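Local coordinates for GP37 (Pseudomonas phage phikz, PDB 5FT0), which inhibits the host RNA degradosome during phage infection, probably by binding RNase E and so hindering RNA turnover, at residues L125-V136 with L224-Y232; Y180-F190 with F213-V223. All coordinates share one frame; numbering follows the deposited sequence.

Interaction 1: L125-V136 with L224-Y232; sequences LPVIEFMPGVHV and LFTIKIVRY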
loop_
_atom_site.group_PDB
_atom_site.type_symbol
_atom_site.label_atom_id
_atom_site.label_comp_id
_atom_site.label_asym_id
_atom_site.label_seq_id
_atom_site.Cartn_x
_atom_site.Cartn_y
_atom_site.Cartn_z
ATOM N N LEU A 125 -1.068 -7.680 9.720
ATOM C CA LEU A 125 -2.246 -8.403 10.173
ATOM C C LEU A 125 -2.792 -7.687 11.401
ATOM O O LEU A 125 -2.165 -7.751 12.470
ATOM C CB LEU A 125 -1.900 -9.848 10.506
ATOM C CG LEU A 125 -3.093 -10.705 10.934
ATOM C CD1 LEU A 125 -4.086 -10.835 9.790
ATOM C CD2 LEU A 125 -2.634 -12.072 11.410
ATOM N N PRO A 126 -3.934 -7.009 11.310
ATOM C CA PRO A 126 -4.376 -6.159 12.423
ATOM C C PRO A 126 -4.860 -6.974 13.614
ATOM O O PRO A 126 -5.509 -8.011 13.462
ATOM C CB PRO A 126 -5.522 -5.335 11.816
ATOM C CG PRO A 126 -5.432 -5.552 10.327
ATOM C CD PRO A 126 -4.836 -6.914 10.153
ATOM N N VAL A 127 -4.532 -6.485 14.810
ATOM C CA VAL A 127 -5.010 -7.050 16.066
ATOM C C VAL A 127 -5.825 -6.030 16.854
ATOM O O VAL A 127 -6.949 -6.311 17.282
ATOM C CB VAL A 127 -3.842 -7.594 16.920
ATOM C CG1 VAL A 127 -4.327 -7.967 18.313
ATOM C CG2 VAL A 127 -3.199 -8.794 16.238
ATOM N N ILE A 128 -5.269 -4.838 17.056
ATOM C CA ILE A 128 -5.967 -3.724 17.686
ATOM C C ILE A 128 -5.982 -2.573 16.696
ATOM O O ILE A 128 -4.929 -2.179 16.181
ATOM C CB ILE A 128 -5.296 -3.296 19.003
ATOM C CG1 ILE A 128 -5.170 -4.483 19.958
ATOM C CG2 ILE A 128 -6.081 -2.171 19.654
ATOM C CD1 ILE A 128 -4.320 -4.192 21.174
ATOM N N GLU A 129 -7.167 -2.039 16.422
ATOM C CA GLU A 129 -7.316 -0.920 15.501
ATOM C C GLU A 129 -7.959 0.248 16.233
ATOM O O GLU A 129 -9.067 0.120 16.765
ATOM C CB GLU A 129 -8.143 -1.316 14.278
ATOM C CG GLU A 129 -8.316 -0.191 13.268
ATOM C CD GLU A 129 -8.941 -0.663 11.971
ATOM O OE1 GLU A 129 -9.006 -1.893 11.755
ATOM O OE2 GLU A 129 -9.356 0.195 11.163
ATOM N N PHE A 130 -7.258 1.378 16.265
ATOM C CA PHE A 130 -7.822 2.611 16.790
ATOM C C PHE A 130 -8.642 3.290 15.702
ATOM O O PHE A 130 -8.179 3.433 14.566
ATOM C CB PHE A 130 -6.714 3.542 17.283
ATOM C CG PHE A 130 -5.851 2.942 18.356
ATOM C CD1 PHE A 130 -6.194 3.072 19.692
ATOM C CD2 PHE A 130 -4.698 2.245 18.029
ATOM C CE1 PHE A 130 -5.402 2.523 20.682
ATOM C CE2 PHE A 130 -3.904 1.693 19.015
ATOM C CZ PHE A 130 -4.256 1.832 20.344
HETATM N N MSE A 131 -9.860 3.696 16.043
HETATM C CA MSE A 131 -10.761 4.285 15.060
HETATM C C MSE A 131 -11.360 5.598 15.558
HETATM O O MSE A 131 -12.526 5.642 15.957
HETATM C CB MSE A 131 -11.874 3.298 14.711
HETATM C CG MSE A 131 -11.364 1.940 14.239
HETATM SE SE MSE A 131 -12.793 0.643 13.959
HETATM C CE MSE A 131 -13.717 1.512 12.477
ATOM N N PRO A 132 -10.564 6.668 15.527
ATOM C CA PRO A 132 -11.062 7.963 16.004
ATOM C C PRO A 132 -12.165 8.497 15.104
ATOM O O PRO A 132 -12.128 8.340 13.882
ATOM C CB PRO A 132 -9.819 8.858 15.960
ATOM C CG PRO A 132 -8.967 8.249 14.904
ATOM C CD PRO A 132 -9.194 6.764 14.992
ATOM N N GLY A 133 -13.154 9.133 15.725
ATOM C CA GLY A 133 -14.274 9.699 15.006
ATOM C C GLY A 133 -15.330 8.707 14.572
ATOM O O GLY A 133 -16.280 9.102 13.883
ATOM N N VAL A 134 -15.205 7.439 14.951
ATOM C CA VAL A 134 -16.137 6.394 14.556
ATOM C C VAL A 134 -16.792 5.831 15.808
ATOM O O VAL A 134 -16.139 5.674 16.846
ATOM C CB VAL A 134 -15.428 5.280 13.756
ATOM C CG1 VAL A 134 -16.395 4.151 13.415
ATOM C CG2 VAL A 134 -14.803 5.851 12.493
ATOM N N HIS A 135 -18.089 5.541 15.711
ATOM C CA HIS A 135 -18.837 4.855 16.755
ATOM C C HIS A 135 -19.474 3.609 16.154
ATOM O O HIS A 135 -19.916 3.625 15.001
ATOM C CB HIS A 135 -19.905 5.768 17.357
ATOM C CG HIS A 135 -20.478 5.266 18.646
ATOM N ND1 HIS A 135 -21.350 4.201 18.711
ATOM C CD2 HIS A 135 -20.315 5.698 19.919
ATOM C CE1 HIS A 135 -21.689 3.990 19.970
ATOM N NE2 HIS A 135 -21.076 4.886 20.722
ATOM N N VAL A 136 -19.515 2.526 16.936
ATOM C CA VAL A 136 -19.961 1.242 16.396
ATOM C C VAL A 136 -21.432 1.290 15.996
ATOM O O VAL A 136 -21.858 0.570 15.085
ATOM C CB VAL A 136 -19.684 0.106 17.405
ATOM C CG1 VAL A 136 -20.549 0.259 18.647
ATOM C CG2 VAL A 136 -19.906 -1.256 16.755
ATOM N N LEU A 224 -16.124 11.192 19.191
ATOM C CA LEU A 224 -16.331 9.760 19.026
ATOM C C LEU A 224 -14.987 9.061 18.897
ATOM O O LEU A 224 -14.061 9.591 18.278
ATOM C CB LEU A 224 -17.188 9.460 17.789
ATOM C CG LEU A 224 -18.570 10.116 17.712
ATOM C CD1 LEU A 224 -19.254 9.749 16.404
ATOM C CD2 LEU A 224 -19.427 9.717 18.900
ATOM N N PHE A 225 -14.889 7.865 19.473
ATOM C CA PHE A 225 -13.681 7.061 19.369
ATOM C C PHE A 225 -14.053 5.596 19.540
ATOM O O PHE A 225 -14.826 5.246 20.436
ATOM C CB PHE A 225 -12.634 7.466 20.416
ATOM C CG PHE A 225 -11.229 7.042 20.069
ATOM C CD1 PHE A 225 -10.826 5.724 20.216
ATOM C CD2 PHE A 225 -10.313 7.967 19.600
ATOM C CE1 PHE A 225 -9.535 5.339 19.895
ATOM C CE2 PHE A 225 -9.020 7.589 19.280
ATOM C CZ PHE A 225 -8.633 6.274 19.427
ATOM N N THR A 226 -13.503 4.749 18.676
ATOM C CA THR A 226 -13.724 3.312 18.743
ATOM C C THR A 226 -12.383 2.593 18.726
ATOM O O THR A 226 -11.461 2.996 18.010
ATOM C CB THR A 226 -14.605 2.820 17.576
ATOM O OG1 THR A 226 -15.921 3.379 17.695
ATOM C CG2 THR A 226 -14.713 1.302 17.575
ATOM N N ILE A 227 -12.274 1.546 19.538
ATOM C CA ILE A 227 -11.152 0.620 19.497
ATOM C C ILE A 227 -11.690 -0.738 19.078
ATOM O O ILE A 227 -12.635 -1.250 19.689
ATOM C CB ILE A 227 -10.436 0.526 20.857
ATOM C CG1 ILE A 227 -9.904 1.895 21.278
ATOM C CG2 ILE A 227 -9.310 -0.492 20.790
ATOM C CD1 ILE A 227 -9.163 1.877 22.592
ATOM N N LYS A 228 -11.104 -1.311 18.032
ATOM C CA LYS A 228 -11.484 -2.630 17.548
ATOM C C LYS A 228 -10.376 -3.618 17.869
ATOM O O LYS A 228 -9.199 -3.340 17.618
ATOM C CB LYS A 228 -11.752 -2.624 16.041
ATOM C CG LYS A 228 -12.148 -3.997 15.501
ATOM C CD LYS A 228 -12.427 -3.975 14.005
ATOM C CE LYS A 228 -11.153 -3.885 13.196
ATOM N NZ LYS A 228 -11.429 -3.941 11.734
ATOM N N ILE A 229 -10.753 -4.763 18.430
ATOM C CA ILE A 229 -9.828 -5.849 18.720
ATOM C C ILE A 229 -10.316 -7.086 17.980
ATOM O O ILE A 229 -11.511 -7.405 18.012
ATOM C CB ILE A 229 -9.717 -6.112 20.232
ATOM C CG1 ILE A 229 -9.298 -4.829 20.952
ATOM C CG2 ILE A 229 -8.714 -7.224 20.507
ATOM C CD1 ILE A 229 -9.267 -4.956 22.451
ATOM N N VAL A 230 -9.396 -7.774 17.309
ATOM C CA VAL A 230 -9.723 -8.918 16.468
ATOM C C VAL A 230 -9.026 -10.150 17.023
ATOM O O VAL A 230 -7.813 -10.130 17.262
ATOM C CB VAL A 230 -9.314 -8.685 15.002
ATOM C CG1 VAL A 230 -9.754 -9.861 14.134
ATOM C CG2 VAL A 230 -9.900 -7.381 14.486
ATOM N N ARG A 231 -9.793 -11.215 17.231
ATOM C CA ARG A 231 -9.249 -12.543 17.475
ATOM C C ARG A 231 -9.549 -13.409 16.263
ATOM O O ARG A 231 -10.700 -13.490 15.825
ATOM C CB ARG A 231 -9.845 -13.180 18.729
ATOM C CG ARG A 231 -9.235 -14.536 19.059
ATOM C CD ARG A 231 -10.196 -15.383 19.868
ATOM N NE ARG A 231 -9.525 -16.493 20.540
ATOM C CZ ARG A 231 -9.494 -17.741 20.081
ATOM N NH1 ARG A 231 -10.099 -18.050 18.941
ATOM N NH2 ARG A 231 -8.859 -18.683 20.766
ATOM N N TYR A 232 -8.517 -14.042 15.719
ATOM C CA TYR A 232 -8.678 -14.865 14.535
ATOM C C TYR A 232 -8.999 -16.303 14.943
ATOM O O TYR A 232 -9.074 -16.635 16.128
ATOM C CB TYR A 232 -7.433 -14.747 13.660
ATOM C CG TYR A 232 -7.228 -13.330 13.163
ATOM C CD1 TYR A 232 -7.955 -12.842 12.084
ATOM C CD2 TYR A 232 -6.334 -12.472 13.792
ATOM C CE1 TYR A 232 -7.787 -11.547 11.634
ATOM C CE2 TYR A 232 -6.156 -11.172 13.348
ATOM C CZ TYR A 232 -6.887 -10.716 12.270
ATOM O OH TYR A 232 -6.719 -9.427 11.823
#

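Interaction 2: Y180-F190 with F213-V223; sequences YTDYFANKLAF and FEGCHPDVEEV. With ARG (arginine), chain C.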
loop_
_atom_site.group_PDB
_atom_site.type_symbol
_atom_site.label_atom_id
_atom_site.label_comp_id
_atom_site.label_asym_id
_atom_site.label_seq_id
_atom_site.Cartn_x
_atom_site.Cartn_y
_atom_site.Cartn_z
ATOM N N TYR A 180 -9.036 4.316 28.142
ATOM C CA TYR A 180 -9.964 5.058 27.296
ATOM C C TYR A 180 -11.324 5.193 27.964
ATOM O O TYR A 180 -11.973 6.240 27.858
ATOM C CB TYR A 180 -10.097 4.378 25.933
ATOM C CG TYR A 180 -9.045 4.818 24.949
ATOM C CD1 TYR A 180 -7.782 4.242 24.950
ATOM C CD2 TYR A 180 -9.301 5.836 24.043
ATOM C CE1 TYR A 180 -6.811 4.653 24.061
ATOM C CE2 TYR A 180 -8.337 6.255 23.151
ATOM C CZ TYR A 180 -7.091 5.661 23.165
ATOM O OH TYR A 180 -6.127 6.077 22.278
ATOM N N THR A 181 -11.768 4.143 28.660
ATOM C CA THR A 181 -13.049 4.198 29.356
ATOM C C THR A 181 -13.032 5.263 30.448
ATOM O O THR A 181 -13.969 6.060 30.568
ATOM C CB THR A 181 -13.381 2.829 29.948
ATOM O OG1 THR A 181 -13.395 1.848 28.903
ATOM C CG2 THR A 181 -14.741 2.857 30.630
ATOM N N ASP A 182 -11.964 5.293 31.247
ATOM C CA ASP A 182 -11.865 6.287 32.310
ATOM C C ASP A 182 -11.714 7.692 31.742
ATOM O O ASP A 182 -12.340 8.638 32.232
ATOM C CB ASP A 182 -10.695 5.953 33.237
ATOM C CG ASP A 182 -10.947 4.712 34.067
ATOM O OD1 ASP A 182 -12.124 4.309 34.194
ATOM O OD2 ASP A 182 -9.970 4.147 34.599
ATOM N N TYR A 183 -10.885 7.848 30.705
ATOM C CA TYR A 183 -10.665 9.176 30.138
ATOM C C TYR A 183 -11.968 9.784 29.636
ATOM O O TYR A 183 -12.268 10.950 29.911
ATOM C CB TYR A 183 -9.637 9.117 29.009
ATOM C CG TYR A 183 -9.217 10.492 28.550
ATOM C CD1 TYR A 183 -8.155 11.150 29.153
ATOM C CD2 TYR A 183 -9.896 11.143 27.526
ATOM C CE1 TYR A 183 -7.772 12.412 28.746
ATOM C CE2 TYR A 183 -9.521 12.410 27.112
ATOM C CZ TYR A 183 -8.457 13.039 27.726
ATOM O OH TYR A 183 -8.077 14.301 27.326
ATOM N N PHE A 184 -12.759 9.010 28.891
ATOM C CA PHE A 184 -14.016 9.544 28.379
ATOM C C PHE A 184 -14.997 9.836 29.508
ATOM O O PHE A 184 -15.691 10.859 29.484
ATOM C CB PHE A 184 -14.626 8.575 27.364
ATOM C CG PHE A 184 -14.229 8.866 25.945
ATOM C CD1 PHE A 184 -13.022 8.406 25.436
ATOM C CD2 PHE A 184 -15.058 9.612 25.122
ATOM C CE1 PHE A 184 -12.654 8.682 24.128
ATOM C CE2 PHE A 184 -14.696 9.894 23.815
ATOM C CZ PHE A 184 -13.493 9.426 23.316
ATOM N N ALA A 185 -15.052 8.963 30.516
ATOM C CA ALA A 185 -16.023 9.143 31.592
ATOM C C ALA A 185 -15.642 10.296 32.512
ATOM O O ALA A 185 -16.521 11.002 33.022
ATOM C CB ALA A 185 -16.166 7.848 32.390
ATOM N N ASN A 186 -14.344 10.512 32.732
ATOM C CA ASN A 186 -13.884 11.503 33.699
ATOM C C ASN A 186 -13.393 12.797 33.067
ATOM O O ASN A 186 -13.484 13.851 33.703
ATOM C CB ASN A 186 -12.758 10.919 34.560
ATOM C CG ASN A 186 -13.170 9.647 35.276
ATOM O OD1 ASN A 186 -14.313 9.509 35.709
ATOM N ND2 ASN A 186 -12.238 8.705 35.397
ATOM N N LYS A 187 -12.874 12.752 31.839
ATOM C CA LYS A 187 -12.281 13.923 31.207
ATOM C C LYS A 187 -13.108 14.487 30.064
ATOM O O LYS A 187 -12.866 15.627 29.656
ATOM C CB LYS A 187 -10.874 13.595 30.686
ATOM C CG LYS A 187 -9.998 12.875 31.692
ATOM C CD LYS A 187 -9.669 13.787 32.848
ATOM C CE LYS A 187 -8.554 13.211 33.707
ATOM N NZ LYS A 187 -8.035 14.224 34.668
ATOM N N LEU A 188 -14.059 13.726 29.530
ATOM C CA LEU A 188 -14.926 14.174 28.444
ATOM C C LEU A 188 -16.382 13.968 28.824
ATOM O O LEU A 188 -17.219 13.600 27.992
ATOM C CB LEU A 188 -14.594 13.443 27.145
ATOM C CG LEU A 188 -13.152 13.554 26.642
ATOM C CD1 LEU A 188 -12.923 12.624 25.449
ATOM C CD2 LEU A 188 -12.813 14.997 26.277
ATOM N N ALA A 189 -16.703 14.214 30.091
ATOM C CA ALA A 189 -17.994 13.817 30.634
ATOM C C ALA A 189 -19.110 14.750 30.181
ATOM O O ALA A 189 -18.933 15.968 30.097
ATOM C CB ALA A 189 -17.937 13.789 32.160
ATOM N N PHE A 190 -20.264 14.162 29.883
ATOM C CA PHE A 190 -21.504 14.901 29.718
ATOM C C PHE A 190 -22.168 15.096 31.076
ATOM O O PHE A 190 -21.927 14.344 32.024
ATOM C CB PHE A 190 -22.471 14.164 28.787
ATOM C CG PHE A 190 -22.006 14.066 27.363
ATOM C CD1 PHE A 190 -22.274 15.086 26.465
ATOM C CD2 PHE A 190 -21.331 12.939 26.914
ATOM C CE1 PHE A 190 -21.858 14.997 25.147
ATOM C CE2 PHE A 190 -20.913 12.844 25.597
ATOM C CZ PHE A 190 -21.178 13.874 24.712
ATOM N N PHE A 213 -16.942 5.014 22.287
ATOM C CA PHE A 213 -17.008 6.021 23.334
ATOM C C PHE A 213 -17.558 7.316 22.760
ATOM O O PHE A 213 -17.347 7.635 21.587
ATOM C CB PHE A 213 -15.630 6.275 23.959
ATOM C CG PHE A 213 -14.941 5.026 24.430
ATOM C CD1 PHE A 213 -15.205 4.503 25.685
ATOM C CD2 PHE A 213 -14.030 4.376 23.618
ATOM C CE1 PHE A 213 -14.576 3.357 26.119
ATOM C CE2 PHE A 213 -13.393 3.226 24.048
ATOM C CZ PHE A 213 -13.668 2.715 25.299
ATOM N N GLU A 214 -18.266 8.060 23.607
ATOM C CA GLU A 214 -18.803 9.369 23.265
ATOM C C GLU A 214 -18.306 10.366 24.297
ATOM O O GLU A 214 -18.455 10.137 25.501
ATOM C CB GLU A 214 -20.336 9.357 23.238
ATOM C CG GLU A 214 -20.937 8.317 22.313
ATOM C CD GLU A 214 -22.424 8.124 22.553
ATOM O OE1 GLU A 214 -23.222 8.908 22.006
ATOM O OE2 GLU A 214 -22.794 7.190 23.297
ATOM N N GLY A 215 -17.725 11.465 23.833
ATOM C CA GLY A 215 -17.101 12.432 24.713
ATOM C C GLY A 215 -17.682 13.820 24.542
ATOM O O GLY A 215 -18.051 14.226 23.440
ATOM N N CYS A 216 -17.748 14.551 25.651
ATOM C CA CYS A 216 -18.176 15.941 25.642
ATOM C C CYS A 216 -16.957 16.850 25.547
ATOM O O CYS A 216 -16.017 16.723 26.337
ATOM C CB CYS A 216 -18.980 16.261 26.902
ATOM S SG CYS A 216 -19.650 17.933 26.961
ATOM N N HIS A 217 -16.977 17.759 24.577
ATOM C CA HIS A 217 -15.919 18.733 24.378
ATOM C C HIS A 217 -16.557 20.095 24.140
ATOM O O HIS A 217 -17.581 20.186 23.453
ATOM C CB HIS A 217 -15.029 18.340 23.189
ATOM C CG HIS A 217 -13.826 19.213 23.012
ATOM N ND1 HIS A 217 -13.885 20.453 22.412
ATOM C CD2 HIS A 217 -12.527 19.016 23.342
ATOM C CE1 HIS A 217 -12.676 20.987 22.391
ATOM N NE2 HIS A 217 -11.833 20.135 22.947
ATOM N N PRO A 218 -15.985 21.165 24.695
ATOM C CA PRO A 218 -16.660 22.474 24.639
ATOM C C PRO A 218 -16.904 23.007 23.234
ATOM O O PRO A 218 -17.801 23.840 23.063
ATOM C CB PRO A 218 -15.708 23.392 25.420
ATOM C CG PRO A 218 -14.939 22.475 26.308
ATOM C CD PRO A 218 -14.778 21.199 25.540
ATOM N N ASP A 219 -16.150 22.563 22.229
ATOM C CA ASP A 219 -16.190 23.178 20.907
ATOM C C ASP A 219 -16.965 22.371 19.875
ATOM O O ASP A 219 -17.172 22.857 18.759
ATOM C CB ASP A 219 -14.765 23.416 20.398
ATOM C CG ASP A 219 -14.004 24.415 21.248
ATOM O OD1 ASP A 219 -14.656 25.266 21.888
ATOM O OD2 ASP A 219 -12.757 24.351 21.276
ATOM N N VAL A 220 -17.396 21.154 20.206
ATOM C CA VAL A 220 -18.062 20.284 19.248
ATOM C C VAL A 220 -19.253 19.625 19.924
ATOM O O VAL A 220 -19.347 19.565 21.152
ATOM C CB VAL A 220 -17.115 19.204 18.676
ATOM C CG1 VAL A 220 -15.996 19.843 17.863
ATOM C CG2 VAL A 220 -16.555 18.351 19.797
ATOM N N GLU A 221 -20.171 19.120 19.098
ATOM C CA GLU A 221 -21.324 18.409 19.637
ATOM C C GLU A 221 -20.896 17.142 20.363
ATOM O O GLU A 221 -21.464 16.795 21.407
ATOM C CB GLU A 221 -22.311 18.074 18.519
ATOM C CG GLU A 221 -22.976 19.287 17.891
ATOM C CD GLU A 221 -24.269 18.944 17.174
ATOM O OE1 GLU A 221 -24.504 17.748 16.893
ATOM O OE2 GLU A 221 -25.053 19.875 16.895
ATOM N N GLU A 222 -19.883 16.453 19.843
ATOM C CA GLU A 222 -19.547 15.130 20.344
ATOM C C GLU A 222 -18.163 14.729 19.853
ATOM O O GLU A 222 -17.771 15.070 18.735
ATOM C CB GLU A 222 -20.590 14.115 19.875
ATOM C CG GLU A 222 -20.618 12.816 20.630
ATOM C CD GLU A 222 -21.762 11.939 20.172
ATOM O OE1 GLU A 222 -22.095 11.980 18.968
ATOM O OE2 GLU A 222 -22.337 11.224 21.016
ATOM N N VAL A 223 -17.430 14.007 20.696
ATOM C CA VAL A 223 -16.193 13.345 20.304
ATOM C C VAL A 223 -16.449 11.845 20.302
ATOM O O VAL A 223 -16.939 11.294 21.295
ATOM C CB VAL A 223 -15.028 13.703 21.243
ATOM C CG1 VAL A 223 -13.775 12.951 20.828
ATOM C CG2 VAL A 223 -14.784 15.204 21.228
HETATM N N ARG C . -23.365 11.001 24.886
HETATM C CA ARG C . -24.437 11.944 25.170
HETATM C C ARG C . -25.201 11.530 26.426
HETATM O O ARG C . -25.349 10.343 26.718
HETATM C CB ARG C . -25.383 12.042 23.975
HETATM C CG ARG C . -25.946 10.698 23.549
HETATM C CD ARG C . -26.686 10.786 22.232
HETATM N NE ARG C . -27.319 9.512 21.903
HETATM C CZ ARG C . -26.704 8.508 21.286
HETATM N NH1 ARG C . -25.434 8.628 20.924
HETATM N NH2 ARG C . -27.359 7.384 21.030
HETATM O OXT ARG C . -25.684 12.371 27.182
HETATM O O HOH W 1 -18.106 10.439 28.135
#

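Interaction 1: L125-V136 with L224-Y232
F130 and F225 meet on the buried face of strands 129-132 and 224-232, neighbours in the seven-stranded antiparallel sheet. CZ of F225 reaches CB of F130 at 4.0 Å. CA of P132 lies off-centre over one face of the F225 ring, 4.1 Å from its centroid, and its CB touches CE2 at 3.6 Å. The ring gets there because its CG lies anti to the backbone N (chi1 -159°), which swings it toward the neighbouring strand. I128 and I227 lie side by side on the same face, their CG2 atoms 3.8 Å apart. Helix 158-187 covers this face, with Y180 and F184 against F225. V127 and I128 both face V110, a classic beta bulge where strand 122-132 turns a corner.

The other face is looser and partly open to solvent. There E129 OE1 and K228 NZ form a salt bridge of 3.2 Å whose hydrogen bond is weak. R254 of the second subunit adds a long, weak ion pair.

Two side-chain hydroxyls add bonds to backbone carbonyls. T226 OG1 donates to V134 O in a very short bond and also bonds S212. Y232 OH donates to P126 O, at the ring edge, at a very short 2.5 Å. Backbone bonds such as K228 N to E129 O run throughout. The chemistry implies a join held by backbone bonds and apolar packing on one face, with charged side chains on the other turned to the second subunit.

Interaction 2: Y180-F190 with F213-V223
F184 takes CB of F213 over the centre of its ring, 3.4 Å from the centroid. The planes differ by 24°, but the rings are displaced, with centroids 5.3 Å apart, so there is little stacking. The edge of F184 meets backbone instead, with CE2 3.4 Å from G215 N. T181 OG1 lies at the edge of the F213 ring, 3.4 Å from CE1, while bonding I177 O.

Further along, F190 is sandwiched. CB of C216 sits over one face and CA of the bound arginine over the other, with the ligand's N 3.1 Å from CE2 of F190. The cysteine SG makes an oblique sulfur-aromatic contact with the same ring. E214 grips the other end of the ligand, through a very short bond from NH1 to OE1.

The setting is a helix packed on an antiparallel sheet. Helix 180-187 crosses strand 213-217 at 35°, and their axes come within 7.8 Å. C216 N donates to L188 O at 2.6 Å, nearly straight at the hydrogen (172°), which ties the chain leading to F190 onto the strand. L188 CD1 backs the opposite face of F184. A water within hydrogen-bonding distance of F184 O and E214 O lies between helix and strand.

In the fold
The two interactions share strand 220-232, and their centres lie 18 Å apart. Both reach the seven-stranded antiparallel sheet, where strand 220-232 runs between 122-132 and 206-217. Interaction 1 joins it to 122-132 near the centre of the chain. Interaction 2 lies farther out, where the end of helix 158-187 packs on the sheet. Along the chain, 125-136 comes first, then 180-190, 213-223 and 224-232, so the pair in interaction 2 falls between the two segments of interaction 1. F225 links them directly, since its O probably bonds F213 N. H135 likewise touches E214, so interaction 1 reaches the border of the arginine pocket.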